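Local structure of cytosol aminopeptidase (Staphylococcus aureus subsp. aureus, 3KZW) at residues Pro277-Gly282 against Ser385-Phe390; Leu370-Ala375 against Ser467-Phe472; Glu410-Val415 against Ser473-His478. The protein probably removes amino-terminal residues from peptides as a metal-dependent leucyl aminopeptidase of the cytosol aminopeptidase family. All coordinates share one frame; numbering follows the deposited sequence.

Interaction 1: residues Pro277-Gly282 against Ser385-Phe390; sequences PIALVG and SVIMDF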
loop_
_atom_site.group_PDB
_atom_site.type_symbol
_atom_site.label_atom_id
_atom_site.label_comp_id
_atom_site.label_asym_id
_atom_site.label_seq_id
_atom_site.Cartn_x
_atom_site.Cartn_y
_atom_site.Cartn_z
ATOM N N PRO A 277 10.531 42.735 24.045
ATOM C CA PRO A 277 10.504 41.396 24.625
ATOM C C PRO A 277 11.039 40.323 23.678
ATOM O O PRO A 277 11.256 40.581 22.496
ATOM C CB PRO A 277 9.014 41.170 24.897
ATOM C CG PRO A 277 8.321 41.961 23.857
ATOM C CD PRO A 277 9.196 43.157 23.574
ATOM N N ILE A 278 11.267 39.130 24.219
ATOM C CA ILE A 278 11.587 37.958 23.417
ATOM C C ILE A 278 10.292 37.180 23.201
ATOM O O ILE A 278 9.615 36.808 24.164
ATOM C CB ILE A 278 12.660 37.082 24.099
ATOM C CG1 ILE A 278 13.990 37.837 24.156
ATOM C CG2 ILE A 278 12.833 35.757 23.363
ATOM C CD1 ILE A 278 14.963 37.308 25.188
ATOM N N ALA A 279 9.940 36.959 21.937
ATOM C CA ALA A 279 8.717 36.240 21.590
ATOM C C ALA A 279 8.963 34.745 21.514
ATOM O O ALA A 279 9.833 34.289 20.774
ATOM C CB ALA A 279 8.142 36.749 20.280
ATOM N N LEU A 280 8.194 33.993 22.294
ATOM C CA LEU A 280 8.230 32.538 22.251
ATOM C C LEU A 280 6.868 32.000 21.826
ATOM O O LEU A 280 5.884 32.114 22.560
ATOM C CB LEU A 280 8.654 31.960 23.604
ATOM C CG LEU A 280 10.005 32.386 24.192
ATOM C CD1 LEU A 280 10.171 31.807 25.588
ATOM C CD2 LEU A 280 11.178 31.977 23.307
ATOM N N VAL A 281 6.821 31.425 20.626
ATOM C CA VAL A 281 5.577 30.933 20.034
ATOM C C VAL A 281 5.516 29.408 20.101
ATOM O O VAL A 281 6.484 28.726 19.770
ATOM C CB VAL A 281 5.427 31.418 18.571
ATOM C CG1 VAL A 281 4.115 30.937 17.965
ATOM C CG2 VAL A 281 5.519 32.935 18.502
ATOM N N GLY A 282 4.376 28.876 20.531
ATOM C CA GLY A 282 4.216 27.433 20.686
ATOM C C GLY A 282 2.997 26.859 19.988
ATOM O O GLY A 282 1.902 27.426 20.058
ATOM N N SER A 385 12.476 41.543 19.791
ATOM C CA SER A 385 13.835 41.560 19.257
ATOM C C SER A 385 14.106 40.291 18.460
ATOM O O SER A 385 14.891 40.300 17.506
ATOM C CB SER A 385 14.863 41.714 20.380
ATOM O OG SER A 385 14.777 40.644 21.302
ATOM N N VAL A 386 13.451 39.203 18.864
ATOM C CA VAL A 386 13.556 37.905 18.193
ATOM C C VAL A 386 12.287 37.085 18.424
ATOM O O VAL A 386 11.658 37.182 19.479
ATOM C CB VAL A 386 14.824 37.112 18.646
ATOM C CG1 VAL A 386 14.734 36.690 20.115
ATOM C CG2 VAL A 386 15.077 35.907 17.743
ATOM N N ILE A 387 11.906 36.301 17.419
ATOM C CA ILE A 387 10.787 35.371 17.538
ATOM C C ILE A 387 11.322 33.944 17.452
ATOM O O ILE A 387 12.057 33.601 16.525
ATOM C CB ILE A 387 9.706 35.611 16.446
ATOM C CG1 ILE A 387 9.126 37.024 16.565
ATOM C CG2 ILE A 387 8.590 34.563 16.544
ATOM C CD1 ILE A 387 8.244 37.442 15.399
ATOM N N MET A 388 10.963 33.126 18.435
ATOM C CA MET A 388 11.311 31.709 18.428
ATOM C C MET A 388 10.052 30.873 18.554
ATOM O O MET A 388 9.300 31.014 19.520
ATOM C CB MET A 388 12.271 31.376 19.568
ATOM C CG MET A 388 13.643 31.991 19.417
ATOM S SD MET A 388 14.714 31.623 20.812
ATOM C CE MET A 388 16.004 32.835 20.553
ATOM N N ASP A 389 9.815 30.012 17.570
ATOM C CA ASP A 389 8.668 29.117 17.623
ATOM C C ASP A 389 9.094 27.665 17.838
ATOM O O ASP A 389 10.152 27.241 17.363
ATOM C CB ASP A 389 7.758 29.286 16.398
ATOM C CG ASP A 389 8.319 28.631 15.146
ATOM O OD1 ASP A 389 8.216 27.389 15.020
ATOM O OD2 ASP A 389 8.843 29.357 14.277
ATOM N N PHE A 390 8.265 26.921 18.566
ATOM C CA PHE A 390 8.544 25.533 18.921
ATOM C C PHE A 390 7.349 24.679 18.535
ATOM O O PHE A 390 6.229 24.923 18.995
ATOM C CB PHE A 390 8.826 25.407 20.423
ATOM C CG PHE A 390 9.944 26.290 20.907
ATOM C CD1 PHE A 390 9.699 27.618 21.256
ATOM C CD2 PHE A 390 11.241 25.799 21.011
ATOM C CE1 PHE A 390 10.730 28.446 21.696
ATOM C CE2 PHE A 390 12.279 26.618 21.456
ATOM C CZ PHE A 390 12.022 27.944 21.797
#
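With chi1 at -58° in Leu280 and -56° in Phe390, both side chains swing back beside their own backbone nitrogens, and CD2 of Leu280 meets CE1 of Phe390 at 3.9 Å. The methyl arrives in the plane of the ring, at its edge. The same CD2 lies against CB of Met388, whose chain runs alongside Leu280 in the same direction. Ile278 and Val386 repeat this side-by-side packing, CG2 to CG1. These five side chains form one face of the sheet, where helix 505-512 packs on Ile278 and Met388 through Trp511 and on Phe390 through Ile508. Bulky apolar residues suit such a buried layer.

On the other face Ala279, Val281, Ile387 and Asp389 alternate with them. Val281 has CG2 beside its backbone nitrogen and sets that methyl 4.0 Å from CG2 of Ile387. The small CB of Ala279 rests 3.9 Å from CG1 of Ile387. Of the Asp389 side chain it is CB that packs here, 3.8 Å from CB of Val281. Its carboxylate turns from Val281: OD1 bonds to ND1 of His480 and OD2 to NE2 of His478, which satisfies a buried charged group.

Between the two faces the backbones share a parallel ladder. Ser385 N starts it by bonding to Pro277 O, and Ala279 N bonds to Val386 O. Met388 N then bonds to Ala279 O, Val281 N reaches Met388 O at 2.7 Å, and Phe390 N closes on Val281 O. Ile278, Leu280 and Gly282 bond in turn to strand 328-338, while helix 368-380 packs over Val281. Inner parallel strands bonded in this way, with helices on both faces, are the core of the alpha/beta/alpha sandwich of the catalytic domain in this aminopeptidase family.

Interaction 2: residues Leu370-Ala375 against Ser467-Phe472; sequences LVLADA and SFVTHF. With NA (sodium ion), chain R.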
loop_
_atom_site.group_PDB
_atom_site.type_symbol
_atom_site.label_atom_id
_atom_site.label_comp_id
_atom_site.label_asym_id
_atom_site.label_seq_id
_atom_site.Cartn_x
_atom_site.Cartn_y
_atom_site.Cartn_z
ATOM N N LEU A 370 -0.267 26.447 10.003
ATOM C CA LEU A 370 -1.403 27.362 9.914
ATOM C C LEU A 370 -1.632 28.114 11.222
ATOM O O LEU A 370 -1.761 29.338 11.215
ATOM C CB LEU A 370 -2.675 26.622 9.491
ATOM C CG LEU A 370 -2.717 26.017 8.082
ATOM C CD1 LEU A 370 -3.912 25.091 7.941
ATOM C CD2 LEU A 370 -2.738 27.091 6.995
ATOM N N VAL A 371 -1.672 27.386 12.337
ATOM C CA VAL A 371 -1.885 28.014 13.642
ATOM C C VAL A 371 -0.677 28.842 14.086
ATOM O O VAL A 371 -0.836 29.859 14.763
ATOM C CB VAL A 371 -2.313 27.003 14.747
ATOM C CG1 VAL A 371 -3.595 26.282 14.348
ATOM C CG2 VAL A 371 -1.204 26.005 15.073
ATOM N N LEU A 372 0.521 28.408 13.692
ATOM C CA LEU A 372 1.748 29.142 13.984
ATOM C C LEU A 372 1.782 30.461 13.228
ATOM O O LEU A 372 2.233 31.472 13.762
ATOM C CB LEU A 372 2.985 28.308 13.634
ATOM C CG LEU A 372 3.383 27.164 14.571
ATOM C CD1 LEU A 372 4.361 26.236 13.873
ATOM C CD2 LEU A 372 3.969 27.680 15.885
ATOM N N ALA A 373 1.296 30.441 11.989
ATOM C CA ALA A 373 1.250 31.633 11.143
ATOM C C ALA A 373 0.484 32.780 11.805
ATOM O O ALA A 373 0.965 33.915 11.834
ATOM C CB ALA A 373 0.644 31.294 9.794
ATOM N N ASP A 374 -0.702 32.474 12.334
ATOM C CA ASP A 374 -1.521 33.461 13.036
ATOM C C ASP A 374 -0.863 33.906 14.338
ATOM O O ASP A 374 -0.913 35.084 14.695
ATOM C CB ASP A 374 -2.927 32.910 13.309
ATOM C CG ASP A 374 -3.893 33.137 12.145
ATOM O OD1 ASP A 374 -3.509 33.760 11.131
ATOM O OD2 ASP A 374 -5.056 32.694 12.252
ATOM N N ALA A 375 -0.235 32.960 15.032
ATOM C CA ALA A 375 0.425 33.238 16.302
ATOM C C ALA A 375 1.690 34.081 16.124
ATOM O O ALA A 375 1.950 34.989 16.918
ATOM C CB ALA A 375 0.735 31.939 17.031
ATOM N N SER A 467 9.597 27.794 5.830
ATOM C CA SER A 467 9.405 28.962 4.976
ATOM C C SER A 467 8.018 29.566 5.172
ATOM O O SER A 467 7.864 30.786 5.196
ATOM C CB SER A 467 9.602 28.584 3.508
ATOM O OG SER A 467 9.437 29.708 2.661
ATOM N N PHE A 468 7.019 28.701 5.320
ATOM C CA PHE A 468 5.640 29.132 5.530
ATOM C C PHE A 468 5.477 29.877 6.855
ATOM O O PHE A 468 4.879 30.952 6.894
ATOM C CB PHE A 468 4.686 27.938 5.465
ATOM C CG PHE A 468 3.233 28.319 5.443
ATOM C CD1 PHE A 468 2.524 28.490 6.627
ATOM C CD2 PHE A 468 2.567 28.498 4.236
ATOM C CE1 PHE A 468 1.174 28.840 6.613
ATOM C CE2 PHE A 468 1.219 28.846 4.208
ATOM C CZ PHE A 468 0.522 29.019 5.400
ATOM N N VAL A 469 6.016 29.302 7.927
ATOM C CA VAL A 469 5.931 29.892 9.263
ATOM C C VAL A 469 6.721 31.204 9.368
ATOM O O VAL A 469 6.197 32.201 9.868
ATOM C CB VAL A 469 6.375 28.885 10.356
ATOM C CG1 VAL A 469 6.419 29.542 11.730
ATOM C CG2 VAL A 469 5.440 27.686 10.378
ATOM N N THR A 470 7.962 31.204 8.874
ATOM C CA THR A 470 8.852 32.367 9.000
ATOM C C THR A 470 8.457 33.535 8.101
ATOM O O THR A 470 8.984 34.642 8.248
ATOM C CB THR A 470 10.329 32.005 8.743
ATOM O OG1 THR A 470 10.449 31.350 7.475
ATOM C CG2 THR A 470 10.860 31.091 9.845
ATOM N N HIS A 471 7.538 33.283 7.171
ATOM C CA HIS A 471 7.007 34.319 6.285
ATOM C C HIS A 471 6.255 35.389 7.070
ATOM O O HIS A 471 6.300 36.565 6.724
ATOM C CB HIS A 471 6.086 33.690 5.236
ATOM C CG HIS A 471 5.334 34.686 4.402
ATOM N ND1 HIS A 471 5.889 35.314 3.307
ATOM C CD2 HIS A 471 4.064 35.149 4.495
ATOM C CE1 HIS A 471 4.996 36.125 2.767
ATOM N NE2 HIS A 471 3.881 36.043 3.469
ATOM N N PHE A 472 5.585 34.969 8.139
ATOM C CA PHE A 472 4.661 35.831 8.874
ATOM C C PHE A 472 5.328 36.751 9.904
ATOM O O PHE A 472 4.658 37.566 10.551
ATOM C CB PHE A 472 3.558 34.983 9.514
ATOM C CG PHE A 472 2.588 34.416 8.516
ATOM C CD1 PHE A 472 2.884 33.243 7.827
ATOM C CD2 PHE A 472 1.385 35.065 8.251
ATOM C CE1 PHE A 472 1.993 32.718 6.895
ATOM C CE2 PHE A 472 0.485 34.548 7.322
ATOM C CZ PHE A 472 0.789 33.371 6.642
HETATM NA NA NA R . 10.706 36.264 7.607
HETATM O O HOH W 1 9.865 36.632 5.399
HETATM O O HOH W 2 11.753 36.880 9.562
#
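A helix-helix contact in the catalytic domain joins the N-terminal half of helix 368-380 to the C-terminal end of helix 461-470, and Ala373 meets Phe472 at its centre. The alanine methyl forms a CH-pi contact, with CB 3.6 Å from the centroid of the Phe472 ring and only 15° off the ring normal. CD2 of His471 lies over the opposite face, and the backbone oxygen of Phe468 sits at the edge, in the ring plane. Alanine suits this position because its single methyl lets the two backbones approach closely: CA of Ala373 is 5.3 Å from CA of Val469.

Phe468 holds CG anti to its backbone nitrogen (chi1 -170°), which carries the ring across toward helix 368-380. There CZ meets CD2 of Leu370 at 4.1 Å, and CE1 approaches the Ala373 methyl obliquely. Four residues on, Phe472 sets CE1 over one face of the Phe468 ring, so the two aromatic rings and the alanine pack as one apolar group. On the other flank Leu372 lies across Val469, with CD1 3.9 Å from CG2. Branched aliphatic side chains suit this buried spot, filling the space between the helices; both also touch Asp389 of strand 386-391, and so join the helix pair to the sheet.

Charged and polar groups turn elsewhere. Asp374 receives the backbone NH groups of Leu354 and Leu250, and NE2 of His471 bonds to OE2 of Glu357. The hydroxyl of Thr470 bonds back to Ala466 O. Its carbonyl oxygen, joined by Gly474 O and two waters, binds a sodium ion: Thr470 O lies 2.5 Å from the metal.

Interaction 3: residues Glu410-Val415 against Ser473-His478; sequences ESNSKV and SGQTPH. With NA (sodium ion), chain R.
The carboxamides of Asn412 and Gln475 meet with their planes 69° apart, ND2 of Asn412 lying 3.8 Å from OE1 of Gln475 in simple contact, where strand 406-411 runs antiparallel to 478-482 in the mixed sheet. The other flat group, the imidazole of His478, has Ser473 OG at its edge and in the ring plane, where ND1 donates to it over 3.0 Å, while NE2 bonds to OD2 of Asp389, so the ring is gripped at both nitrogens.

These groups flank a hydrogen-bonded pair, Ser411 with His478. Ser411 N reaches His478 O at 2.8 Å, and His478 N returns to Ser411 O at 2.9 Å. With chi1 at 56°, Ser413 OG turns toward the same His478 O and adds a weak bond. The strand then ends: Asn412 takes a left-handed conformation, which asparagine tolerates, its carbonyl oxygen touches CB of Pro477, and Ser413 N bonds to OE1 of Glu410.

Before His478 the chain makes a type II' beta turn from Ser473 to Thr476. Glycine suits its second position, Gly474, where positive phi is combined with a strongly negative psi, and the Gly474 carbonyl oxygen binds the sodium ion. Water 2 links both sides, bonding to Ser411 OG and donating to Ser473 OG and to Thr476 O, while it sits 2.3 Å from the sodium.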
loop_
_atom_site.group_PDB
_atom_site.type_symbol
_atom_site.label_atom_id
_atom_site.label_comp_id
_atom_site.label_asym_id
_atom_site.label_seq_id
_atom_site.Cartn_x
_atom_site.Cartn_y
_atom_site.Cartn_z
ATOM N N GLU A 410 16.713 29.386 10.462
ATOM C CA GLU A 410 16.839 30.814 10.742
ATOM C C GLU A 410 16.302 31.674 9.606
ATOM O O GLU A 410 16.397 31.317 8.429
ATOM C CB GLU A 410 18.282 31.210 11.112
ATOM C CG GLU A 410 19.321 31.095 9.990
ATOM C CD GLU A 410 19.372 32.316 9.074
ATOM O OE1 GLU A 410 18.872 33.396 9.468
ATOM O OE2 GLU A 410 19.918 32.195 7.956
ATOM N N SER A 411 15.739 32.812 9.984
ATOM C CA SER A 411 15.278 33.812 9.043
ATOM C C SER A 411 15.609 35.174 9.642
ATOM O O SER A 411 14.967 35.606 10.606
ATOM C CB SER A 411 13.777 33.658 8.809
ATOM O OG SER A 411 13.277 34.705 8.002
ATOM N N ASN A 412 16.628 35.825 9.081
ATOM C CA ASN A 412 17.149 37.103 9.589
ATOM C C ASN A 412 17.715 37.009 11.008
ATOM O O ASN A 412 17.715 38.000 11.742
ATOM C CB ASN A 412 16.094 38.220 9.508
ATOM C CG ASN A 412 15.579 38.443 8.099
ATOM O OD1 ASN A 412 14.401 38.219 7.820
ATOM N ND2 ASN A 412 16.457 38.882 7.205
ATOM N N SER A 413 18.190 35.823 11.390
ATOM C CA SER A 413 18.804 35.617 12.708
ATOM C C SER A 413 19.889 34.539 12.689
ATOM O O SER A 413 19.865 33.596 13.489
ATOM C CB SER A 413 17.745 35.302 13.769
ATOM O OG SER A 413 16.975 34.180 13.391
ATOM N N LYS A 414 20.845 34.706 11.779
ATOM C CA LYS A 414 21.985 33.800 11.635
ATOM C C LYS A 414 22.862 33.770 12.890
ATOM O O LYS A 414 23.359 32.711 13.279
ATOM C CB LYS A 414 22.823 34.219 10.425
ATOM C CG LYS A 414 23.596 33.095 9.758
ATOM C CD LYS A 414 24.289 33.592 8.485
ATOM C CE LYS A 414 24.533 32.458 7.480
ATOM N NZ LYS A 414 25.470 31.399 7.989
ATOM N N VAL A 415 23.039 34.934 13.517
ATOM C CA VAL A 415 23.912 35.082 14.688
ATOM C C VAL A 415 23.316 34.417 15.934
ATOM O O VAL A 415 23.986 33.615 16.590
ATOM C CB VAL A 415 24.264 36.573 14.961
ATOM C CG1 VAL A 415 25.029 36.731 16.270
ATOM C CG2 VAL A 415 25.069 37.147 13.802
ATOM N N SER A 473 6.646 36.632 10.037
ATOM C CA SER A 473 7.405 37.483 10.950
ATOM C C SER A 473 7.950 38.731 10.251
ATOM O O SER A 473 8.453 39.650 10.909
ATOM C CB SER A 473 8.552 36.695 11.583
ATOM O OG SER A 473 9.407 36.162 10.589
ATOM N N GLY A 474 7.843 38.761 8.923
ATOM C CA GLY A 474 8.397 39.850 8.130
ATOM C C GLY A 474 9.911 39.799 8.149
ATOM O O GLY A 474 10.505 38.765 7.831
ATOM N N GLN A 475 10.536 40.907 8.539
ATOM C CA GLN A 475 11.993 40.989 8.615
ATOM C C GLN A 475 12.524 40.794 10.037
ATOM O O GLN A 475 13.735 40.830 10.262
ATOM C CB GLN A 475 12.494 42.311 8.021
ATOM C CG GLN A 475 12.225 42.470 6.525
ATOM C CD GLN A 475 12.840 41.353 5.689
ATOM O OE1 GLN A 475 14.061 41.282 5.529
ATOM N NE2 GLN A 475 11.992 40.478 5.149
ATOM N N THR A 476 11.611 40.582 10.985
ATOM C CA THR A 476 11.966 40.319 12.381
ATOM C C THR A 476 12.759 39.018 12.490
ATOM O O THR A 476 12.347 38.005 11.924
ATOM C CB THR A 476 10.705 40.225 13.265
ATOM O OG1 THR A 476 9.894 41.387 13.063
ATOM C CG2 THR A 476 11.069 40.113 14.742
ATOM N N PRO A 477 13.910 39.046 13.197
ATOM C CA PRO A 477 14.694 37.838 13.451
ATOM C C PRO A 477 13.825 36.691 13.965
ATOM O O PRO A 477 13.148 36.831 14.983
ATOM C CB PRO A 477 15.686 38.295 14.523
ATOM C CG PRO A 477 15.921 39.722 14.201
ATOM C CD PRO A 477 14.602 40.252 13.694
ATOM N N HIS A 478 13.846 35.575 13.243
ATOM C CA HIS A 478 12.953 34.453 13.510
ATOM C C HIS A 478 13.713 33.129 13.451
ATOM O O HIS A 478 14.390 32.838 12.459
ATOM C CB HIS A 478 11.813 34.446 12.483
ATOM C CG HIS A 478 10.679 33.523 12.818
ATOM N ND1 HIS A 478 9.391 33.748 12.383
ATOM C CD2 HIS A 478 10.635 32.376 13.538
ATOM C CE1 HIS A 478 8.604 32.780 12.817
ATOM N NE2 HIS A 478 9.333 31.936 13.524
HETATM NA NA NA R . 10.706 36.264 7.607
HETATM O O HOH W 2 11.753 36.880 9.562
HETATM O O HOH W 1 9.865 36.632 5.399
#

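In the fold
From the N terminus, strand 278-285 comes first, and interaction 1 closes a long loop when 385-390 pairs beside it. Inside that loop, helix 368-380 has already opened interaction 2, which closes only at 467-472; interactions 1 and 2 therefore cross. Interaction 3 opens at 410-415, after interaction 1 has closed, so those two stand in series, but it crosses interaction 2 because 473-478 directly follows 467-472. Strand 386-391 lies between the others: it borders 278-285 on one side and 478-482 on the other, under helix 368-380. Interactions 2 and 3 share the sodium site, linking the helix pair to the antiparallel strand pair.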